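Local coordinates for NURA (Sulfolobus solfataricus, PDB 2YGK), which helps repair DNA double-strand breaks as a manganese-dependent nuclease that probably works with the HerA helicase to resect DNA ends, at residues R64-G69 with K318-V323; Y72-E77 with E113-S118; S135-I140 with M254-F259; K188-Y193 with E249-M254; T218-F223 with K267-V272. All coordinates share one frame; numbering follows the deposited sequence.

Contact 1 of 5, residues R64-G69 with K318-V323; sequences RPMRIG and KIIKLV
The R64 guanidinium meets the helix with its edge: methyl CG2 of I320 lies beside the group and near its plane, 4.0 Å from NH1. CG of R64 trans to the backbone N (chi1 -165°) and an extended chain carry the guanidinium out to I320, the side chains crossing at roughly a right angle. The same I320 methyl touches M66, modelled as selenomethionine, whose chain bends at chi3 and brings both SE and CE alongside; SE of M66 lies 3.6 Å from I320 CG2 and CE of M66 3.7 Å. Through one isoleucine branch helix 313-330 touches both the end of strand 54-65 and the turn after it. Around this point, V71 of the next strand touches M66 and V323, while in the second subunit Y214 hydrogen-bonds to the carbonyl of I68. No hydrogen bond or salt bridge joins the two segments, which implies a surface contact held by dispersion: the arginine contributes contact area rather than its charge, and its exposed group can remain solvated.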
# COMPACT_ATOMS: atom_id res chain seq x y z
N ARG A 64 2.41 -8.65 8.36
CA ARG A 64 1.18 -9.34 7.99
C ARG A 64 0.13 -9.22 9.09
O ARG A 64 0.36 -9.64 10.23
CB ARG A 64 1.45 -10.81 7.65
CG ARG A 64 0.28 -11.42 6.92
CD ARG A 64 0.42 -12.89 6.58
NE ARG A 64 -0.89 -13.46 6.21
CZ ARG A 64 -1.50 -14.51 6.78
NH1 ARG A 64 -0.94 -15.19 7.78
NH2 ARG A 64 -2.69 -14.90 6.34
N PRO A 65 -1.03 -8.63 8.76
CA PRO A 65 -2.16 -8.50 9.70
C PRO A 65 -2.63 -9.85 10.18
O PRO A 65 -2.98 -10.69 9.38
CB PRO A 65 -3.26 -7.85 8.84
CG PRO A 65 -2.49 -7.08 7.80
CD PRO A 65 -1.26 -7.87 7.51
N MSE A 66 -2.59 -10.06 11.48
CA MSE A 66 -3.02 -11.31 12.03
C MSE A 66 -3.78 -11.06 13.32
O MSE A 66 -3.93 -9.92 13.76
CB MSE A 66 -1.83 -12.23 12.24
CG MSE A 66 -1.51 -13.01 10.99
SE MSE A 66 0.22 -13.85 11.09
CE MSE A 66 -0.13 -15.29 12.36
N ARG A 67 -4.29 -12.13 13.91
CA ARG A 67 -5.08 -11.99 15.12
C ARG A 67 -4.22 -11.50 16.28
O ARG A 67 -4.61 -10.56 16.95
CB ARG A 67 -5.80 -13.29 15.43
CG ARG A 67 -6.91 -13.60 14.44
CD ARG A 67 -7.79 -14.70 14.93
NE ARG A 67 -7.08 -15.97 15.05
CZ ARG A 67 -7.19 -17.00 14.20
NH1 ARG A 67 -7.97 -16.95 13.12
NH2 ARG A 67 -6.49 -18.10 14.45
N ILE A 68 -3.06 -12.09 16.51
CA ILE A 68 -2.16 -11.63 17.57
C ILE A 68 -1.68 -10.18 17.36
O ILE A 68 -1.24 -9.52 18.29
CB ILE A 68 -0.94 -12.56 17.71
CG1 ILE A 68 -0.31 -12.48 19.10
CG2 ILE A 68 0.13 -12.26 16.66
CD1 ILE A 68 -1.11 -13.15 20.19
N GLY A 69 -1.79 -9.69 16.12
CA GLY A 69 -1.49 -8.32 15.76
C GLY A 69 -0.79 -8.31 14.42
O GLY A 69 -0.93 -9.26 13.67
N LYS A 318 7.91 -18.77 6.37
CA LYS A 318 8.68 -19.30 7.50
C LYS A 318 8.42 -18.53 8.78
O LYS A 318 8.18 -19.12 9.83
CB LYS A 318 10.19 -19.24 7.21
CG LYS A 318 10.67 -20.17 6.12
CD LYS A 318 10.70 -21.62 6.62
CE LYS A 318 11.23 -22.60 5.56
NZ LYS A 318 11.23 -24.01 6.08
N ILE A 319 8.48 -17.20 8.68
CA ILE A 319 8.38 -16.30 9.83
C ILE A 319 7.05 -16.53 10.53
O ILE A 319 7.02 -16.80 11.74
CB ILE A 319 8.52 -14.77 9.42
CG1 ILE A 319 9.87 -14.47 8.71
CG2 ILE A 319 8.37 -13.85 10.61
CD1 ILE A 319 11.09 -14.31 9.58
N ILE A 320 5.96 -16.47 9.76
CA ILE A 320 4.59 -16.70 10.30
C ILE A 320 4.45 -18.05 11.00
O ILE A 320 3.97 -18.13 12.12
CB ILE A 320 3.50 -16.62 9.20
CG1 ILE A 320 3.62 -15.33 8.40
CG2 ILE A 320 2.12 -16.69 9.83
CD1 ILE A 320 4.11 -14.18 9.23
N LYS A 321 4.88 -19.10 10.31
CA LYS A 321 4.94 -20.42 10.88
C LYS A 321 5.64 -20.42 12.23
O LYS A 321 5.12 -20.99 13.19
CB LYS A 321 5.62 -21.40 9.92
CG LYS A 321 4.66 -21.94 8.85
CD LYS A 321 5.36 -22.73 7.74
CE LYS A 321 4.35 -23.14 6.67
NZ LYS A 321 4.88 -24.18 5.76
N LEU A 322 6.80 -19.76 12.32
CA LEU A 322 7.51 -19.71 13.61
C LEU A 322 6.69 -19.02 14.71
O LEU A 322 6.51 -19.56 15.80
CB LEU A 322 8.87 -19.02 13.49
CG LEU A 322 9.96 -19.84 12.81
CD1 LEU A 322 11.20 -18.98 12.64
CD2 LEU A 322 10.29 -21.09 13.60
N VAL A 323 6.19 -17.84 14.38
CA VAL A 323 5.43 -17.02 15.31
C VAL A 323 4.19 -17.75 15.77
O VAL A 323 3.90 -17.77 16.95
CB VAL A 323 5.06 -15.65 14.69
CG1 VAL A 323 3.93 -14.98 15.45
CG2 VAL A 323 6.31 -14.76 14.63

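Contact 2 of 5, residues Y72-E77 with E113-S118; sequences YAVGAE and EALELS
V74 and A76 of strand 70-82 pack against L115 and E116 of helix 104-123, a helix laid along the mixed sheet of this RNase H-clan nuclease. The two short segments run nearly in the same direction, 19° apart, with their axes approaching to 7.4 Å. Apolar contacts carry the interface. CD1 of L115 reaches CG2 of V74 at 3.7 Å, the two side chains crossing at about a right angle, and CB of L115 rests on CB of A76. The small A76 methyl lets the helix backbone come close: its CB is 3.7 Å from N of E116, and it also touches CG of that glutamate.

No hydrogen bond passes between the segments. The polar end of E116 looks elsewhere, forming a salt bridge from OE1 to K139 NZ. E116 lies close to the metal centre, its side chain about 4 Å from that of D58, which together with D133 binds the manganese ion in this structure. Within the helix, OG of S118 donates to the carbonyl O of L115 at 3.3 Å, approaching from a position tilted 34° out of the carbonyl plane.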
# COMPACT_ATOMS: atom_id res chain seq x y z
N TYR A 72 5.70 -8.49 12.13
CA TYR A 72 6.61 -7.86 11.20
C TYR A 72 8.05 -8.33 11.35
O TYR A 72 8.45 -8.89 12.35
CB TYR A 72 6.61 -6.36 11.39
CG TYR A 72 7.25 -5.94 12.68
CD1 TYR A 72 6.50 -5.83 13.85
CD2 TYR A 72 8.60 -5.69 12.75
CE1 TYR A 72 7.09 -5.45 15.05
CE2 TYR A 72 9.20 -5.31 13.93
CZ TYR A 72 8.44 -5.19 15.08
OH TYR A 72 9.06 -4.80 16.27
N ALA A 73 8.82 -8.01 10.33
CA ALA A 73 10.21 -8.33 10.29
C ALA A 73 10.87 -7.25 9.47
O ALA A 73 10.43 -6.93 8.38
CB ALA A 73 10.41 -9.68 9.66
N VAL A 74 11.93 -6.69 10.01
CA VAL A 74 12.73 -5.68 9.32
C VAL A 74 14.17 -6.15 9.31
O VAL A 74 14.59 -6.91 10.21
CB VAL A 74 12.70 -4.34 10.07
CG1 VAL A 74 11.31 -3.69 9.98
CG2 VAL A 74 13.15 -4.55 11.52
N GLY A 75 14.94 -5.69 8.32
CA GLY A 75 16.34 -6.02 8.23
C GLY A 75 17.09 -5.03 7.34
O GLY A 75 16.57 -4.55 6.35
N ALA A 76 18.31 -4.72 7.71
CA ALA A 76 19.13 -3.88 6.88
C ALA A 76 20.53 -4.49 6.84
O ALA A 76 20.95 -5.20 7.76
CB ALA A 76 19.14 -2.43 7.39
N GLU A 77 21.23 -4.21 5.75
CA GLU A 77 22.57 -4.70 5.56
C GLU A 77 23.46 -3.62 4.97
O GLU A 77 23.05 -2.89 4.09
CB GLU A 77 22.50 -5.88 4.61
CG GLU A 77 23.82 -6.54 4.34
CD GLU A 77 23.64 -7.81 3.55
OE1 GLU A 77 23.54 -7.79 2.36
OE2 GLU A 77 23.59 -8.88 4.09
N GLU A 113 13.87 2.00 7.93
CA GLU A 113 14.70 3.13 7.58
C GLU A 113 15.70 3.48 8.72
O GLU A 113 16.89 3.66 8.49
CB GLU A 113 13.81 4.30 7.12
CG GLU A 113 13.47 4.25 5.52
CD GLU A 113 11.94 4.35 5.12
OE1 GLU A 113 11.11 4.80 5.95
OE2 GLU A 113 11.59 3.99 3.95
N ALA A 114 15.22 3.47 9.95
CA ALA A 114 16.07 3.60 11.12
C ALA A 114 17.31 2.69 11.10
O ALA A 114 18.41 3.16 11.40
CB ALA A 114 15.27 3.35 12.36
N LEU A 115 17.16 1.42 10.74
CA LEU A 115 18.27 0.48 10.79
C LEU A 115 19.26 0.74 9.67
O LEU A 115 20.49 0.63 9.86
CB LEU A 115 17.79 -0.97 10.72
CG LEU A 115 16.96 -1.48 11.90
CD1 LEU A 115 16.47 -2.91 11.60
CD2 LEU A 115 17.72 -1.44 13.20
N GLU A 116 18.74 1.09 8.49
CA GLU A 116 19.58 1.50 7.38
C GLU A 116 20.45 2.66 7.82
O GLU A 116 21.67 2.58 7.81
CB GLU A 116 18.75 1.94 6.17
CG GLU A 116 18.11 0.81 5.44
CD GLU A 116 17.11 1.23 4.37
OE1 GLU A 116 17.45 1.95 3.44
OE2 GLU A 116 15.97 0.78 4.43
N LEU A 117 19.80 3.75 8.23
CA LEU A 117 20.53 4.96 8.56
C LEU A 117 21.48 4.70 9.71
O LEU A 117 22.59 5.21 9.69
CB LEU A 117 19.60 6.10 8.92
CG LEU A 117 18.57 6.57 7.87
CD1 LEU A 117 17.63 7.51 8.64
CD2 LEU A 117 19.19 7.23 6.56
N SER A 118 21.10 3.89 10.69
CA SER A 118 22.10 3.63 11.72
C SER A 118 23.29 2.78 11.23
O SER A 118 24.36 2.90 11.75
CB SER A 118 21.48 3.07 13.00
OG SER A 118 21.27 1.69 12.86

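Contact 3 of 5, residues S135-I140 with M254-F259; sequences SLSKKI and MEYTTF
A buried CH-pi contact between L136 and Y256 joins the first turn of helix 136-140 to strand 255-262 of the central sheet. Methyl CD2 of L136 hangs over one face of the tyrosine ring, 3.8 Å from its centroid and 20° off the ring normal, with CG of Y256 as the nearest ring atom. CG of the leucine stands trans to the backbone N (chi1 -170°), which helps send CD2 out over the ring, and the two side chains run past each other in opposite directions. At the far end of the ring, OH of Y256 comes within 4.1 Å of S137 CB.

Water adds a polar link: one molecule accepts from N of S137 at 2.8 Å and is hydrogen-bonded to OH of Y256 at 3.1 Å, occupying a backbone donor in the first helical turn. S135 is the N-cap of that turn, its OG accepting from N of K138 at 3.1 Å. A valine in place of Y256 would probably leave L136 CD2 without its aromatic face and the water without its hydroxyl partner.

The short helix follows strand 129-133, which supplies the manganese ligand D133. D273 of the adjacent strand 270-275 accepts from L136 N, W199 of strand 197-201 and V275 also touch L136, and strand 255-262 is itself paired on its two sides with strands 228-236 and 270-275.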
# COMPACT_ATOMS: atom_id res chain seq x y z
N SER A 135 15.78 8.38 -2.15
CA SER A 135 16.07 9.81 -2.26
C SER A 135 16.25 10.48 -0.91
O SER A 135 15.68 10.05 0.10
CB SER A 135 14.92 10.48 -2.94
OG SER A 135 13.73 10.19 -2.18
N LEU A 136 17.01 11.58 -0.90
CA LEU A 136 17.15 12.40 0.30
C LEU A 136 15.77 12.84 0.81
O LEU A 136 15.44 12.62 1.95
CB LEU A 136 18.06 13.62 0.01
CG LEU A 136 18.53 14.49 1.19
CD1 LEU A 136 19.03 13.64 2.37
CD2 LEU A 136 19.61 15.48 0.75
N SER A 137 14.96 13.42 -0.06
CA SER A 137 13.63 13.91 0.29
C SER A 137 12.81 12.84 0.95
O SER A 137 12.19 13.11 1.95
CB SER A 137 12.87 14.43 -0.96
OG SER A 137 13.17 13.63 -2.15
N LYS A 138 12.81 11.62 0.43
CA LYS A 138 11.96 10.59 1.01
C LYS A 138 12.48 10.07 2.36
O LYS A 138 11.69 9.79 3.24
CB LYS A 138 11.65 9.44 0.01
CG LYS A 138 10.29 9.65 -0.77
CD LYS A 138 10.12 8.77 -2.04
CE LYS A 138 9.06 9.33 -3.02
NZ LYS A 138 9.32 8.97 -4.47
N LYS A 139 13.79 9.95 2.51
CA LYS A 139 14.40 9.46 3.76
C LYS A 139 14.18 10.43 4.92
O LYS A 139 14.04 10.01 6.08
CB LYS A 139 15.90 9.25 3.58
CG LYS A 139 16.27 8.11 2.66
CD LYS A 139 16.22 6.76 3.34
CE LYS A 139 15.98 5.59 2.37
NZ LYS A 139 17.21 4.78 2.17
N ILE A 140 14.17 11.72 4.60
CA ILE A 140 13.93 12.77 5.57
C ILE A 140 12.51 12.74 6.09
O ILE A 140 12.29 13.07 7.23
CB ILE A 140 14.19 14.15 4.97
CG1 ILE A 140 15.67 14.51 5.11
CG2 ILE A 140 13.31 15.23 5.63
CD1 ILE A 140 15.95 15.92 4.79
N MSE A 254 19.95 22.90 4.63
CA MSE A 254 20.74 22.05 3.78
C MSE A 254 20.23 22.28 2.38
O MSE A 254 19.03 22.18 2.13
CB MSE A 254 20.73 20.57 4.17
CG MSE A 254 21.79 20.22 5.25
SE MSE A 254 23.52 21.24 5.19
CE MSE A 254 24.27 20.65 6.88
N GLU A 255 21.15 22.67 1.51
CA GLU A 255 20.91 22.71 0.09
C GLU A 255 21.66 21.53 -0.49
O GLU A 255 22.83 21.29 -0.16
CB GLU A 255 21.42 24.03 -0.52
CG GLU A 255 20.44 25.20 -0.35
CD GLU A 255 20.72 26.35 -1.32
OE1 GLU A 255 21.88 26.84 -1.40
OE2 GLU A 255 19.76 26.78 -2.00
N TYR A 256 20.98 20.77 -1.34
CA TYR A 256 21.60 19.64 -1.99
C TYR A 256 21.48 19.73 -3.49
O TYR A 256 20.76 20.56 -4.02
CB TYR A 256 21.05 18.33 -1.44
CG TYR A 256 19.61 18.03 -1.72
CD1 TYR A 256 18.60 18.65 -1.01
CD2 TYR A 256 19.26 17.07 -2.65
CE1 TYR A 256 17.25 18.36 -1.25
CE2 TYR A 256 17.94 16.76 -2.91
CZ TYR A 256 16.93 17.40 -2.21
OH TYR A 256 15.62 17.07 -2.47
N THR A 257 22.24 18.87 -4.16
CA THR A 257 22.24 18.81 -5.60
C THR A 257 21.65 17.49 -6.07
O THR A 257 21.96 16.44 -5.52
CB THR A 257 23.65 18.95 -6.15
OG1 THR A 257 24.23 20.17 -5.69
CG2 THR A 257 23.63 18.99 -7.66
N THR A 258 20.79 17.57 -7.10
CA THR A 258 20.32 16.40 -7.78
C THR A 258 20.86 16.42 -9.20
O THR A 258 20.97 17.46 -9.83
CB THR A 258 18.78 16.34 -7.75
OG1 THR A 258 18.31 16.35 -6.38
CG2 THR A 258 18.28 15.07 -8.41
N PHE A 259 21.26 15.25 -9.69
CA PHE A 259 21.38 15.04 -11.13
C PHE A 259 20.88 13.65 -11.45
O PHE A 259 20.77 12.81 -10.56
CB PHE A 259 22.81 15.22 -11.63
CG PHE A 259 23.80 14.28 -11.02
CD1 PHE A 259 24.41 14.56 -9.83
CD2 PHE A 259 24.15 13.12 -11.67
CE1 PHE A 259 25.35 13.66 -9.25
CE2 PHE A 259 25.09 12.23 -11.11
CZ PHE A 259 25.67 12.50 -9.89
O HOH W 1 15.65 13.98 -2.73

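Contact 4 of 5, residues K188-Y193 with E249-M254; sequences KIIEEY and EVLRKM
I190 overlaps L251 and M254 with two different branches. Its CG1 lies 4.1 Å from CD1 of L251, the side chains meeting at about a right angle, while its CG2 lies 4.0 Å from CE of M254, modelled as selenomethionine, and there the chains pass in opposite directions. The isoleucine torsion separates these tasks: with chi1 at -61°, CG2 stands trans to the backbone N and CG1 beside it. M254 approaches by its terminal methyl, its chain bent at chi2; this residue is poorly ordered, which makes its exact position less certain. L251 likewise gets there by its tip, CD1, rather than by CB.

The loop that presents these two residues is shaped by a type I beta turn from L251 to M254, closed by a weak backbone bond from M254 N to L251 O at 3.4 Å. Nothing polar crosses between the segments. On the helix itself, NZ of K188 forms a salt bridge with OE2 of E191, 2.9 Å long and reached from above the carboxylate plane; E247 adds a second negative charge close to E191, which may be partly eased by its long, weak pairing with K188.

On another face of this helix, I189 packs on L117, A120 and L121 of helix 104-123. Far from the metal site, the contact packs the two end residues of a type I beta turn, in the loop before strand 255-262, on the C-terminal part of helix 171-193.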
# COMPACT_ATOMS: atom_id res chain seq x y z
N LYS A 188 22.94 13.37 11.36
CA LYS A 188 24.26 12.95 11.81
C LYS A 188 25.10 12.51 10.62
O LYS A 188 26.28 12.84 10.53
CB LYS A 188 24.16 11.85 12.86
CG LYS A 188 23.45 12.33 14.14
CD LYS A 188 24.27 12.09 15.43
CE LYS A 188 25.55 12.95 15.51
NZ LYS A 188 25.33 14.30 16.12
N ILE A 189 24.47 11.79 9.69
CA ILE A 189 25.15 11.28 8.51
C ILE A 189 25.71 12.43 7.65
O ILE A 189 26.85 12.41 7.26
CB ILE A 189 24.22 10.38 7.72
CG1 ILE A 189 23.90 9.12 8.53
CG2 ILE A 189 24.86 9.97 6.41
CD1 ILE A 189 22.68 8.31 8.00
N ILE A 190 24.88 13.44 7.43
CA ILE A 190 25.25 14.61 6.68
C ILE A 190 26.41 15.32 7.31
O ILE A 190 27.35 15.69 6.62
CB ILE A 190 24.10 15.62 6.58
CG1 ILE A 190 22.89 15.01 5.87
CG2 ILE A 190 24.55 16.86 5.80
CD1 ILE A 190 23.21 14.47 4.49
N GLU A 191 26.38 15.50 8.60
CA GLU A 191 27.50 16.21 9.22
C GLU A 191 28.81 15.41 9.31
O GLU A 191 29.87 15.99 9.26
CB GLU A 191 27.12 16.81 10.58
CG GLU A 191 26.89 15.81 11.68
CD GLU A 191 26.66 16.48 13.02
OE1 GLU A 191 27.36 17.48 13.31
OE2 GLU A 191 25.77 16.00 13.77
N GLU A 192 28.73 14.09 9.42
CA GLU A 192 29.94 13.27 9.50
C GLU A 192 30.47 12.97 8.08
O GLU A 192 31.69 12.79 7.87
CB GLU A 192 29.64 11.98 10.29
CG GLU A 192 30.71 10.87 10.15
CD GLU A 192 30.56 9.73 11.17
OE1 GLU A 192 29.60 9.71 11.98
OE2 GLU A 192 31.45 8.84 11.17
N TYR A 193 29.59 12.93 7.09
CA TYR A 193 30.00 12.47 5.79
C TYR A 193 29.71 13.42 4.65
O TYR A 193 29.86 13.03 3.50
CB TYR A 193 29.36 11.14 5.48
CG TYR A 193 29.66 10.04 6.46
CD1 TYR A 193 30.90 9.43 6.48
CD2 TYR A 193 28.68 9.59 7.34
CE1 TYR A 193 31.19 8.38 7.37
CE2 TYR A 193 28.96 8.54 8.24
CZ TYR A 193 30.22 7.95 8.23
OH TYR A 193 30.50 6.92 9.11
N GLU A 249 17.37 20.80 13.21
CA GLU A 249 17.33 22.19 12.78
C GLU A 249 18.53 22.55 11.90
O GLU A 249 18.35 23.27 10.94
CB GLU A 249 17.17 23.14 13.97
CG GLU A 249 15.72 23.20 14.50
CD GLU A 249 15.61 23.02 16.01
OE1 GLU A 249 16.51 23.51 16.73
OE2 GLU A 249 14.64 22.38 16.47
N VAL A 250 19.71 21.98 12.18
CA VAL A 250 20.90 22.18 11.30
C VAL A 250 20.77 21.54 9.88
O VAL A 250 21.65 21.67 9.04
CB VAL A 250 22.25 21.76 11.99
CG1 VAL A 250 23.46 22.14 11.11
CG2 VAL A 250 22.40 22.43 13.35
N LEU A 251 19.65 20.88 9.63
CA LEU A 251 19.34 20.28 8.35
C LEU A 251 18.33 21.12 7.56
O LEU A 251 18.02 20.81 6.42
CB LEU A 251 18.74 18.91 8.61
CG LEU A 251 18.55 17.93 7.48
CD1 LEU A 251 19.89 17.64 6.80
CD2 LEU A 251 17.92 16.69 8.07
N ARG A 252 17.82 22.18 8.17
CA ARG A 252 16.82 23.02 7.52
C ARG A 252 17.42 23.91 6.42
O ARG A 252 16.79 24.09 5.38
CB ARG A 252 16.03 23.85 8.54
CG ARG A 252 15.04 23.05 9.40
CD ARG A 252 14.37 23.93 10.49
NE ARG A 252 13.31 23.21 11.22
CZ ARG A 252 12.03 23.57 11.30
NH1 ARG A 252 11.58 24.68 10.72
NH2 ARG A 252 11.18 22.81 11.99
N LYS A 253 18.63 24.45 6.61
CA LYS A 253 19.36 25.11 5.49
C LYS A 253 20.34 24.16 4.82
O LYS A 253 21.47 24.57 4.48
CB LYS A 253 20.10 26.43 5.87
CG LYS A 253 20.71 26.43 7.24
CD LYS A 253 21.46 27.71 7.67
CE LYS A 253 21.41 28.00 9.20
NZ LYS A 253 21.58 29.42 9.50
N MSE A 254 19.95 22.90 4.63
CA MSE A 254 20.74 22.05 3.78
C MSE A 254 20.23 22.28 2.38
O MSE A 254 19.03 22.18 2.13
CB MSE A 254 20.73 20.57 4.17
CG MSE A 254 21.79 20.22 5.25
SE MSE A 254 23.52 21.24 5.19
CE MSE A 254 24.27 20.65 6.88

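Contact 5 of 5, residues T218-F223 with K267-V272; sequences TVLELF and KRVIRV
E221 and V269 account for most of this interface, chiefly through the aliphatic part of the glutamate. Methylene CG of the glutamate lies 3.6 Å from CG2 of the valine and 3.8 Å from its CB, with L220 CB adding a looser touch to the same CG2 methyl at 4.2 Å. With chi1 of V269 at 175°, CG1 is trans to the backbone N and CG2 is left facing E221 and L220. E221 is extended beyond CG, which carries its carboxylate past the valine side chain to the valine backbone.

The helix involved, 216-223, packs where strand 270-275 begins, at the loop end of the antiparallel hairpin that this strand makes with strand 255-262 in the mixed sheet. R262 of the hairpin partner reaches back, hydrogen-bonding to the carbonyls of both L220 and K267.

No hydrogen bond joins the segments directly. OE2 of E221 is 3.4 Å from O of V269, a meeting of two acceptors and not a bond. NH1 of R268 lies 6.0 Å from E221 OE2, too far for a salt bridge, though the opposite charges may favour each other weakly. Shortening E221 to an alanine would probably strip V269 CG2 of its closest cover, leaving the looser L220 contact, and deprive R67 of the second subunit of its long, weak ion-pair mate. A water donates to O of K267 at 3.0 Å and, more weakly, to O of E221 at 3.5 Å.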
# COMPACT_ATOMS: atom_id res chain seq x y z
N THR A 218 11.71 9.68 -16.33
CA THR A 218 11.05 8.97 -17.43
C THR A 218 11.27 9.68 -18.77
O THR A 218 11.46 9.05 -19.81
CB THR A 218 9.54 8.86 -17.17
OG1 THR A 218 9.32 8.15 -15.94
CG2 THR A 218 8.85 8.15 -18.30
N VAL A 219 11.23 11.01 -18.74
CA VAL A 219 11.59 11.81 -19.90
C VAL A 219 12.99 11.46 -20.42
O VAL A 219 13.16 11.25 -21.61
CB VAL A 219 11.45 13.33 -19.60
CG1 VAL A 219 12.26 14.13 -20.53
CG2 VAL A 219 10.03 13.76 -19.75
N LEU A 220 13.98 11.36 -19.55
CA LEU A 220 15.36 11.03 -20.00
C LEU A 220 15.56 9.61 -20.54
O LEU A 220 16.46 9.35 -21.34
CB LEU A 220 16.36 11.24 -18.87
CG LEU A 220 16.48 12.66 -18.35
CD1 LEU A 220 17.12 12.63 -16.97
CD2 LEU A 220 17.26 13.55 -19.36
N GLU A 221 14.75 8.67 -20.07
CA GLU A 221 14.86 7.28 -20.50
C GLU A 221 14.24 7.14 -21.86
O GLU A 221 14.66 6.30 -22.64
CB GLU A 221 14.18 6.35 -19.51
CG GLU A 221 14.96 6.19 -18.18
CD GLU A 221 14.21 5.37 -17.13
OE1 GLU A 221 13.15 4.77 -17.44
OE2 GLU A 221 14.70 5.32 -15.97
N LEU A 222 13.24 7.97 -22.15
CA LEU A 222 12.60 7.92 -23.44
C LEU A 222 13.46 8.54 -24.51
O LEU A 222 13.66 7.92 -25.57
CB LEU A 222 11.22 8.59 -23.41
CG LEU A 222 10.11 7.79 -22.72
CD1 LEU A 222 8.86 8.57 -22.83
CD2 LEU A 222 9.95 6.41 -23.34
N PHE A 223 14.01 9.73 -24.23
CA PHE A 223 14.63 10.57 -25.27
C PHE A 223 16.15 10.68 -25.29
O PHE A 223 16.69 11.46 -26.06
CB PHE A 223 13.99 11.95 -25.24
CG PHE A 223 12.53 11.91 -25.53
CD1 PHE A 223 12.09 11.55 -26.79
CD2 PHE A 223 11.58 12.18 -24.54
CE1 PHE A 223 10.74 11.48 -27.06
CE2 PHE A 223 10.24 12.11 -24.81
CZ PHE A 223 9.81 11.77 -26.07
N LYS A 267 21.11 1.76 -20.84
CA LYS A 267 20.56 1.26 -19.57
C LYS A 267 19.73 2.31 -18.85
O LYS A 267 19.42 3.36 -19.40
CB LYS A 267 21.71 0.77 -18.70
CG LYS A 267 22.51 -0.31 -19.38
CD LYS A 267 21.60 -1.51 -19.68
CE LYS A 267 22.39 -2.71 -20.16
NZ LYS A 267 23.06 -2.44 -21.43
N ARG A 268 19.33 1.99 -17.63
CA ARG A 268 18.38 2.79 -16.88
C ARG A 268 19.03 4.08 -16.50
O ARG A 268 20.24 4.17 -16.47
CB ARG A 268 17.99 2.03 -15.61
CG ARG A 268 19.20 1.78 -14.70
CD ARG A 268 18.79 1.34 -13.34
NE ARG A 268 18.23 0.00 -13.41
CZ ARG A 268 16.98 -0.34 -13.07
NH1 ARG A 268 16.11 0.56 -12.64
NH2 ARG A 268 16.61 -1.62 -13.17
N VAL A 269 18.22 5.10 -16.22
CA VAL A 269 18.69 6.33 -15.65
C VAL A 269 18.37 6.24 -14.16
O VAL A 269 17.27 5.80 -13.76
CB VAL A 269 17.97 7.53 -16.26
CG1 VAL A 269 18.37 8.82 -15.55
CG2 VAL A 269 18.22 7.63 -17.80
N ILE A 270 19.33 6.69 -13.34
CA ILE A 270 19.12 6.80 -11.89
C ILE A 270 19.22 8.26 -11.44
O ILE A 270 19.88 9.08 -12.11
CB ILE A 270 20.14 5.98 -11.13
CG1 ILE A 270 21.56 6.49 -11.36
CG2 ILE A 270 20.07 4.53 -11.55
CD1 ILE A 270 22.67 5.69 -10.64
N ARG A 271 18.56 8.58 -10.32
CA ARG A 271 18.67 9.89 -9.67
C ARG A 271 19.73 9.83 -8.59
O ARG A 271 19.77 8.89 -7.80
CB ARG A 271 17.35 10.24 -9.01
CG ARG A 271 17.31 11.66 -8.44
CD ARG A 271 16.06 11.89 -7.58
NE ARG A 271 16.12 13.20 -6.90
CZ ARG A 271 15.18 14.14 -6.94
NH1 ARG A 271 14.02 13.97 -7.61
NH2 ARG A 271 15.39 15.28 -6.31
N VAL A 272 20.60 10.84 -8.54
CA VAL A 272 21.57 10.92 -7.45
C VAL A 272 21.37 12.23 -6.72
O VAL A 272 21.37 13.28 -7.36
CB VAL A 272 23.00 10.89 -7.96
CG1 VAL A 272 23.93 10.99 -6.81
CG2 VAL A 272 23.29 9.63 -8.79
O HOH W 2 17.05 4.47 -20.94

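Contact 1 lies at the surface, whereas contacts 2 to 5 are largely buried; its centre is also the farthest from that of the chain. Contacts 1, 2, 3 and 5 all reach the same mixed sheet, contacts 1 and 2 through neighbouring strands 54-65 and 70-82, contacts 3 and 5 through paired strands 255-262 and 270-275. Contact 4 joins a helix to a loop instead and shares M254 with contact 3. Aliphatic packing is common to all, but only contact 3 adds an aromatic face, and water bridges appear in contacts 3 and 5. Near the manganese, a salt bridge between E116 and K139 ties contact 2 to contact 3, while contacts 1, 2 and 5 all touch the second subunit.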